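PDB 5CQF: L-lysine 6-monooxygenase from Pseudomonas syringae pv. tomato, which probably hydroxylates the side-chain amine of L-lysine in siderophore biosynthesis, as an FAD- and NADP-dependent flavoprotein monooxygenase. Local coordinates for residues Thr322-Leu330 with Arg339-Val347; Gly363-Asp371 with Tyr382-Cys390. All coordinates share one frame; numbering follows the deposited sequence.

Contact 1 (Thr322-Leu330 with Arg339-Val347); sequences TADGYRVEL and RVLEVDAVV
Over one face of the Tyr326 ring sits Val346, its CG2 4.2 Å from ring atom CD2, while the carbonyl oxygens of Val343 and Asp344 lie at the ring edge, near its plane; CE2 comes within 3.5 Å of Asp344 O. The ring also stacks with that of His321. It is brought there by a first torsion that sets CG anti to the carbonyl carbon (chi1 -61°). The second flat group, the guanidinium of Arg327, carries the isopropyl end of Val340 over one face, with CG1 4.0 Å above the plane and over its centre. Extended from CG to NE, the Arg327 chain lays its aliphatic part against Val340, CG to CG1 3.7 Å.

The backbones of 326-330 and 339-343 pair as an antiparallel beta hairpin. Tyr326 and Val343, Val328 and Leu341, and Leu330 and Arg339 are hydrogen-bonded pairs, each joined by two N-H to O=C bonds; the straightest, Tyr326 N to Val343 O, measures 2.7 Å at 174°. Arg327 with Glu342 and Glu329 with Val340 are the non-hydrogen-bonded pairs between them. On the face bearing Tyr326, Val328 and Leu330, apolar contacts continue diagonally: Val328 CG2 meets Val343 CG2 at 4.1 Å, and Leu330 CD1 meets Leu341 CD1 at 3.7 Å.

Polar ends find partners beyond the hairpin: Tyr326 OH bonds Thr185 OG1, Glu329 OE1 bonds Ser317 OG, and Asp344 OD1 forms a salt bridge with Arg206. Strand 325-332 is the middle of a three-stranded antiparallel sheet, between 314-322 and 338-343. At Asp344 the chain passes from the hairpin into strand 345-348, which lies between strands 186-188 and 206-210 of a parallel sheet; Val328 touches Leu208 of that sheet, and Tyr326 and Val346 both touch Leu186.

Contact 2 (Gly363-Asp371 with Tyr382-Cys390); sequences GLQPWLAAD and YRVATQGAC
With CG set between its backbone N and carbonyl carbon (chi1 56°) and the chain extended beyond it, Gln387 reaches along the backbone of Pro366 to Ala369. Its NE2 donates to Pro366 O at 3.2 Å; the bond is fairly straight (N-H...O 164°) and the acceptor lies near the amide plane, but the donor stands well above the carbonyl plane. Leu368 O lies about as near NE2, but at a poor angle. The backbone of Gln387 adds a second link, N to Trp367 O at 3.0 Å, and Ala369 N donates to Ala385 O at 3.1 Å, flanking the single bridge of Leu368 with Thr386. The indole of Trp367 turns its edge to the carbonyls of Gln387 and Gly388, CD1 lying 3.4 Å from Gly388 O, while Pro366 CB rests over one ring face. In this loop between strands 345-348 and 393-396, Trp367 also packs on Pro140 and Ile142 of strand 137-142 and Leu147 of 147-154, and Leu368 CD2 meets Val384 CG1 at 4.1 Å, both touching Ile394. Both Gln387 donors sit off the carbonyl lone pairs; the link probably rests on several modest amide-carbonyl bonds, without a salt bridge.

How the contacts relate
From the N terminus, the chain first builds much of both parallel sheets before reaching contact 1, which closes the short hairpin between strands 325-332 and 338-343. Strand 345-348 then joins the parallel sheet containing 206-210, and contact 2 closes a loop whose ten intervening residues hold neither helix nor strand. From there the chain enters strand 393-396, the edge of the other parallel sheet. The two closures follow in series, neither nested nor crossed, their centres 46 Å apart. Contact 1 thus ties the antiparallel sheet to the parallel sheet containing 206-210, and contact 2 lies against strand 393-396 and against strands 137-142 and 147-154.

Contact 1 (Thr322-Leu330 with Arg339-Val347)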
loop_
_atom_site.group_PDB
_atom_site.type_symbol
_atom_site.label_atom_id
_atom_site.label_comp_id
_atom_site.label_asym_id
_atom_site.label_seq_id
_atom_site.Cartn_x
_atom_site.Cartn_y
_atom_site.Cartn_z
ATOM N N THR A 322 8.204 13.565 -44.274
ATOM C CA THR A 322 9.038 13.158 -45.377
ATOM C C THR A 322 8.694 11.716 -45.775
ATOM O O THR A 322 7.781 11.086 -45.225
ATOM C CB THR A 322 10.524 13.258 -44.982
ATOM O OG1 THR A 322 10.836 12.230 -44.038
ATOM C CG2 THR A 322 10.807 14.591 -44.336
ATOM N N ALA A 323 9.455 11.193 -46.724
ATOM C CA ALA A 323 9.322 9.814 -47.163
ATOM C C ALA A 323 9.809 8.844 -46.096
ATOM O O ALA A 323 9.453 7.675 -46.134
ATOM C CB ALA A 323 10.104 9.603 -48.461
ATOM N N ASP A 324 10.629 9.318 -45.161
ATOM C CA ASP A 324 11.150 8.464 -44.082
ATOM C C ASP A 324 10.565 8.781 -42.689
ATOM O O ASP A 324 11.293 8.696 -41.700
ATOM C CB ASP A 324 12.671 8.600 -44.013
ATOM C CG ASP A 324 13.301 8.635 -45.366
ATOM O OD1 ASP A 324 13.575 9.758 -45.849
ATOM O OD2 ASP A 324 13.511 7.554 -45.947
ATOM N N GLY A 325 9.281 9.156 -42.625
ATOM C CA GLY A 325 8.616 9.525 -41.365
ATOM C C GLY A 325 8.497 11.022 -41.133
ATOM O O GLY A 325 8.183 11.768 -42.057
ATOM N N TYR A 326 8.729 11.458 -39.893
ATOM C CA TYR A 326 8.636 12.864 -39.535
ATOM C C TYR A 326 9.977 13.360 -39.059
ATOM O O TYR A 326 10.706 12.619 -38.402
ATOM C CB TYR A 326 7.596 13.090 -38.434
ATOM C CG TYR A 326 6.223 12.665 -38.863
ATOM C CD1 TYR A 326 5.346 13.554 -39.465
ATOM C CD2 TYR A 326 5.804 11.355 -38.700
ATOM C CE1 TYR A 326 4.089 13.143 -39.877
ATOM C CE2 TYR A 326 4.547 10.942 -39.108
ATOM C CZ TYR A 326 3.705 11.836 -39.705
ATOM O OH TYR A 326 2.479 11.398 -40.118
ATOM N N ARG A 327 10.280 14.615 -39.402
ATOM C CA ARG A 327 11.447 15.327 -38.919
ATOM C C ARG A 327 10.919 16.424 -37.990
ATOM O O ARG A 327 10.231 17.348 -38.421
ATOM C CB ARG A 327 12.238 15.902 -40.090
ATOM C CG ARG A 327 13.597 16.501 -39.737
ATOM C CD ARG A 327 14.181 17.273 -40.932
ATOM N NE ARG A 327 15.346 18.132 -40.627
ATOM C CZ ARG A 327 15.317 19.299 -39.965
ATOM N NH1 ARG A 327 14.179 19.806 -39.461
ATOM N NH2 ARG A 327 16.454 19.965 -39.781
ATOM N N VAL A 328 11.216 16.294 -36.701
ATOM C CA VAL A 328 10.607 17.153 -35.682
ATOM C C VAL A 328 11.660 17.986 -34.984
ATOM O O VAL A 328 12.640 17.448 -34.453
ATOM C CB VAL A 328 9.869 16.325 -34.626
ATOM C CG1 VAL A 328 9.112 17.242 -33.697
ATOM C CG2 VAL A 328 8.913 15.342 -35.286
ATOM N N GLU A 329 11.470 19.299 -34.990
ATOM C CA GLU A 329 12.400 20.181 -34.317
ATOM C C GLU A 329 11.807 20.570 -32.990
ATOM O O GLU A 329 10.705 21.126 -32.949
ATOM C CB GLU A 329 12.681 21.453 -35.140
ATOM C CG GLU A 329 13.766 22.346 -34.530
ATOM C CD GLU A 329 13.834 23.733 -35.146
ATOM O OE1 GLU A 329 12.870 24.521 -34.987
ATOM O OE2 GLU A 329 14.862 24.043 -35.777
ATOM N N LEU A 330 12.562 20.307 -31.919
ATOM C CA LEU A 330 12.215 20.755 -30.569
ATOM C C LEU A 330 13.023 21.970 -30.164
ATOM O O LEU A 330 14.206 22.074 -30.469
ATOM C CB LEU A 330 12.499 19.656 -29.544
ATOM C CG LEU A 330 11.905 18.264 -29.739
ATOM C CD1 LEU A 330 12.086 17.413 -28.484
ATOM C CD2 LEU A 330 10.437 18.357 -30.107
ATOM N N ARG A 339 16.921 20.882 -31.075
ATOM C CA ARG A 339 17.387 19.591 -31.607
ATOM C C ARG A 339 16.333 18.974 -32.506
ATOM O O ARG A 339 15.168 19.352 -32.469
ATOM C CB ARG A 339 17.751 18.622 -30.489
ATOM C CG ARG A 339 16.653 18.441 -29.478
ATOM C CD ARG A 339 17.218 18.178 -28.102
ATOM N NE ARG A 339 17.830 16.866 -28.056
ATOM C CZ ARG A 339 18.220 16.273 -26.938
ATOM N NH1 ARG A 339 18.757 15.064 -27.014
ATOM N NH2 ARG A 339 18.071 16.880 -25.752
ATOM N N VAL A 340 16.766 18.028 -33.324
ATOM C CA VAL A 340 15.916 17.396 -34.319
ATOM C C VAL A 340 15.737 15.922 -33.954
ATOM O O VAL A 340 16.685 15.282 -33.533
ATOM C CB VAL A 340 16.553 17.541 -35.726
ATOM C CG1 VAL A 340 15.770 16.784 -36.797
ATOM C CG2 VAL A 340 16.668 19.012 -36.091
ATOM N N LEU A 341 14.508 15.420 -34.098
ATOM C CA LEU A 341 14.153 13.998 -33.905
ATOM C C LEU A 341 13.535 13.472 -35.175
ATOM O O LEU A 341 12.676 14.130 -35.769
ATOM C CB LEU A 341 13.100 13.840 -32.811
ATOM C CG LEU A 341 13.529 14.216 -31.403
ATOM C CD1 LEU A 341 12.337 14.237 -30.454
ATOM C CD2 LEU A 341 14.592 13.241 -30.915
ATOM N N GLU A 342 13.937 12.285 -35.592
ATOM C CA GLU A 342 13.237 11.608 -36.674
ATOM C C GLU A 342 12.422 10.445 -36.113
ATOM O O GLU A 342 12.977 9.550 -35.496
ATOM C CB GLU A 342 14.228 11.102 -37.694
ATOM C CG GLU A 342 15.136 12.197 -38.211
ATOM C CD GLU A 342 16.329 11.642 -38.936
ATOM O OE1 GLU A 342 17.000 10.736 -38.378
ATOM O OE2 GLU A 342 16.581 12.111 -40.064
ATOM N N VAL A 343 11.116 10.474 -36.338
ATOM C CA VAL A 343 10.226 9.446 -35.855
ATOM C C VAL A 343 9.325 8.941 -36.957
ATOM O O VAL A 343 9.229 9.563 -37.991
ATOM C CB VAL A 343 9.375 9.954 -34.671
ATOM C CG1 VAL A 343 10.273 10.195 -33.475
ATOM C CG2 VAL A 343 8.612 11.216 -35.017
ATOM N N ASP A 344 8.688 7.795 -36.733
ATOM C CA ASP A 344 7.780 7.187 -37.701
ATOM C C ASP A 344 6.348 7.623 -37.456
ATOM O O ASP A 344 5.560 7.647 -38.370
ATOM C CB ASP A 344 7.868 5.671 -37.620
ATOM C CG ASP A 344 9.265 5.149 -37.929
ATOM O OD1 ASP A 344 9.798 5.483 -39.021
ATOM O OD2 ASP A 344 9.848 4.430 -37.079
ATOM N N ALA A 345 5.992 7.946 -36.214
ATOM C CA ALA A 345 4.635 8.386 -35.910
ATOM C C ALA A 345 4.579 9.274 -34.697
ATOM O O ALA A 345 5.454 9.224 -33.851
ATOM C CB ALA A 345 3.722 7.200 -35.709
ATOM N N VAL A 346 3.506 10.057 -34.624
ATOM C CA VAL A 346 3.324 11.075 -33.637
ATOM C C VAL A 346 1.932 10.927 -33.056
ATOM O O VAL A 346 0.983 10.630 -33.808
ATOM C CB VAL A 346 3.476 12.447 -34.283
ATOM C CG1 VAL A 346 3.080 13.559 -33.331
ATOM C CG2 VAL A 346 4.908 12.635 -34.748
ATOM N N VAL A 347 1.834 11.067 -31.717
ATOM C CA VAL A 347 0.556 11.051 -30.976
ATOM C C VAL A 347 0.377 12.385 -30.250
ATOM O O VAL A 347 1.259 12.814 -29.517
ATOM C CB VAL A 347 0.493 9.941 -29.914
ATOM C CG1 VAL A 347 -0.772 10.051 -29.090
ATOM C CG2 VAL A 347 0.539 8.563 -30.526
#

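Contact 2 (Gly363-Asp371 with Tyr382-Cys390)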
loop_
_atom_site.group_PDB
_atom_site.type_symbol
_atom_site.label_atom_id
_atom_site.label_comp_id
_atom_site.label_asym_id
_atom_site.label_seq_id
_atom_site.Cartn_x
_atom_site.Cartn_y
_atom_site.Cartn_z
ATOM N N GLY A 363 -26.527 28.897 -34.295
ATOM C CA GLY A 363 -27.722 29.591 -34.786
ATOM C C GLY A 363 -28.560 30.269 -33.715
ATOM O O GLY A 363 -29.499 31.003 -34.039
ATOM N N LEU A 364 -28.241 30.039 -32.440
ATOM C CA LEU A 364 -29.008 30.648 -31.364
ATOM C C LEU A 364 -28.281 31.843 -30.752
ATOM O O LEU A 364 -28.804 32.459 -29.840
ATOM C CB LEU A 364 -29.372 29.620 -30.283
ATOM C CG LEU A 364 -30.202 28.376 -30.637
ATOM C CD1 LEU A 364 -31.627 28.751 -31.000
ATOM C CD2 LEU A 364 -29.570 27.585 -31.773
ATOM N N GLN A 365 -27.116 32.212 -31.281
ATOM C CA GLN A 365 -26.331 33.331 -30.732
ATOM C C GLN A 365 -27.107 34.596 -30.371
ATOM O O GLN A 365 -26.847 35.187 -29.326
ATOM C CB GLN A 365 -25.170 33.698 -31.661
ATOM C CG GLN A 365 -24.032 32.703 -31.563
ATOM C CD GLN A 365 -22.687 33.275 -31.943
ATOM O OE1 GLN A 365 -22.290 34.354 -31.479
ATOM N NE2 GLN A 365 -21.952 32.529 -32.755
ATOM N N PRO A 366 -28.068 35.008 -31.215
ATOM C CA PRO A 366 -28.814 36.229 -30.892
ATOM C C PRO A 366 -29.632 36.183 -29.601
ATOM O O PRO A 366 -29.927 37.243 -29.065
ATOM C CB PRO A 366 -29.737 36.411 -32.104
ATOM C CG PRO A 366 -29.032 35.711 -33.214
ATOM C CD PRO A 366 -28.427 34.503 -32.554
ATOM N N TRP A 367 -29.976 34.990 -29.103
ATOM C CA TRP A 367 -30.731 34.838 -27.847
ATOM C C TRP A 367 -29.852 34.382 -26.677
ATOM O O TRP A 367 -30.359 34.078 -25.605
ATOM C CB TRP A 367 -31.909 33.875 -28.056
ATOM C CG TRP A 367 -32.784 34.370 -29.156
ATOM C CD1 TRP A 367 -33.823 35.246 -29.035
ATOM C CD2 TRP A 367 -32.637 34.112 -30.557
ATOM N NE1 TRP A 367 -34.349 35.532 -30.262
ATOM C CE2 TRP A 367 -33.642 34.857 -31.221
ATOM C CE3 TRP A 367 -31.758 33.328 -31.320
ATOM C CZ2 TRP A 367 -33.798 34.840 -32.622
ATOM C CZ3 TRP A 367 -31.905 33.307 -32.703
ATOM C CH2 TRP A 367 -32.923 34.061 -33.344
ATOM N N LEU A 368 -28.536 34.369 -26.867
ATOM C CA LEU A 368 -27.621 33.920 -25.822
ATOM C C LEU A 368 -26.834 35.097 -25.271
ATOM O O LEU A 368 -26.265 35.889 -26.047
ATOM C CB LEU A 368 -26.635 32.878 -26.369
ATOM C CG LEU A 368 -27.229 31.605 -26.991
ATOM C CD1 LEU A 368 -26.129 30.770 -27.634
ATOM C CD2 LEU A 368 -28.013 30.783 -25.981
ATOM N N ALA A 369 -26.806 35.218 -23.944
ATOM C CA ALA A 369 -26.026 36.263 -23.323
ATOM C C ALA A 369 -24.544 36.012 -23.554
ATOM O O ALA A 369 -24.127 34.904 -23.917
ATOM C CB ALA A 369 -26.324 36.344 -21.844
ATOM N N ALA A 370 -23.740 37.045 -23.331
ATOM C CA ALA A 370 -22.306 36.948 -23.532
ATOM C C ALA A 370 -21.528 37.063 -22.226
ATOM O O ALA A 370 -21.775 37.947 -21.414
ATOM C CB ALA A 370 -21.859 38.017 -24.518
ATOM N N ASP A 371 -20.597 36.141 -22.019
ATOM C CA ASP A 371 -19.661 36.236 -20.921
ATOM C C ASP A 371 -18.557 37.206 -21.374
ATOM O O ASP A 371 -18.610 37.747 -22.474
ATOM C CB ASP A 371 -19.079 34.845 -20.591
ATOM C CG ASP A 371 -18.525 34.736 -19.143
ATOM O OD1 ASP A 371 -18.463 35.760 -18.399
ATOM O OD2 ASP A 371 -18.136 33.603 -18.750
ATOM N N TYR A 382 -25.435 25.181 -14.094
ATOM C CA TYR A 382 -25.137 24.755 -15.459
ATOM C C TYR A 382 -26.139 25.279 -16.514
ATOM O O TYR A 382 -26.202 24.752 -17.622
ATOM C CB TYR A 382 -24.974 23.218 -15.483
ATOM C CG TYR A 382 -23.908 22.755 -14.478
ATOM C CD1 TYR A 382 -22.555 22.951 -14.739
ATOM C CD2 TYR A 382 -24.254 22.215 -13.258
ATOM C CE1 TYR A 382 -21.582 22.580 -13.833
ATOM C CE2 TYR A 382 -23.279 21.812 -12.342
ATOM C CZ TYR A 382 -21.944 21.999 -12.634
ATOM O OH TYR A 382 -20.945 21.629 -11.729
ATOM N N ARG A 383 -26.890 26.329 -16.162
ATOM C CA ARG A 383 -27.889 26.927 -17.056
ATOM C C ARG A 383 -27.262 28.044 -17.872
ATOM O O ARG A 383 -26.448 28.817 -17.360
ATOM C CB ARG A 383 -29.096 27.474 -16.281
ATOM C CG ARG A 383 -30.317 27.630 -17.174
ATOM C CD ARG A 383 -31.540 28.137 -16.417
ATOM N NE ARG A 383 -32.478 28.879 -17.280
ATOM C CZ ARG A 383 -32.276 30.115 -17.780
ATOM N NH1 ARG A 383 -31.146 30.790 -17.537
ATOM N NH2 ARG A 383 -33.215 30.689 -18.546
ATOM N N VAL A 384 -27.635 28.108 -19.144
ATOM C CA VAL A 384 -27.113 29.137 -20.026
ATOM C C VAL A 384 -28.027 30.348 -19.937
ATOM O O VAL A 384 -29.254 30.207 -20.018
ATOM C CB VAL A 384 -27.086 28.712 -21.500
ATOM C CG1 VAL A 384 -26.375 29.773 -22.330
ATOM C CG2 VAL A 384 -26.408 27.369 -21.679
ATOM N N ALA A 385 -27.434 31.529 -19.776
ATOM C CA ALA A 385 -28.228 32.744 -19.594
ATOM C C ALA A 385 -28.630 33.218 -20.985
ATOM O O ALA A 385 -27.820 33.178 -21.906
ATOM C CB ALA A 385 -27.461 33.814 -18.829
ATOM N N THR A 386 -29.904 33.577 -21.129
ATOM C CA THR A 386 -30.466 33.981 -22.406
ATOM C C THR A 386 -30.894 35.421 -22.328
ATOM O O THR A 386 -30.888 36.024 -21.264
ATOM C CB THR A 386 -31.709 33.137 -22.801
ATOM O OG1 THR A 386 -32.750 33.329 -21.843
ATOM C CG2 THR A 386 -31.362 31.656 -22.898
ATOM N N GLN A 387 -31.282 35.947 -23.479
ATOM C CA GLN A 387 -31.830 37.290 -23.600
ATOM C C GLN A 387 -32.946 37.202 -24.629
ATOM O O GLN A 387 -32.850 36.423 -25.583
ATOM C CB GLN A 387 -30.749 38.272 -24.054
ATOM C CG GLN A 387 -30.063 37.878 -25.358
ATOM C CD GLN A 387 -28.664 38.451 -25.496
ATOM O OE1 GLN A 387 -28.122 39.040 -24.555
ATOM N NE2 GLN A 387 -28.064 38.277 -26.674
ATOM N N GLY A 388 -34.012 37.970 -24.413
ATOM C CA GLY A 388 -35.144 38.016 -25.340
ATOM C C GLY A 388 -35.733 36.655 -25.671
ATOM O O GLY A 388 -36.153 36.414 -26.811
ATOM N N ALA A 389 -35.760 35.773 -24.669
ATOM C CA ALA A 389 -36.256 34.402 -24.814
ATOM C C ALA A 389 -37.436 34.181 -23.868
ATOM O O ALA A 389 -37.412 34.624 -22.719
ATOM C CB ALA A 389 -35.141 33.405 -24.522
ATOM N N CYS A 390 -38.470 33.506 -24.365
ATOM C CA CYS A 390 -39.698 33.234 -23.599
ATOM C C CYS A 390 -39.743 31.747 -23.280
ATOM O O CYS A 390 -40.012 30.932 -24.169
ATOM C CB CYS A 390 -40.964 33.605 -24.404
ATOM S SG CYS A 390 -41.640 35.285 -24.253
#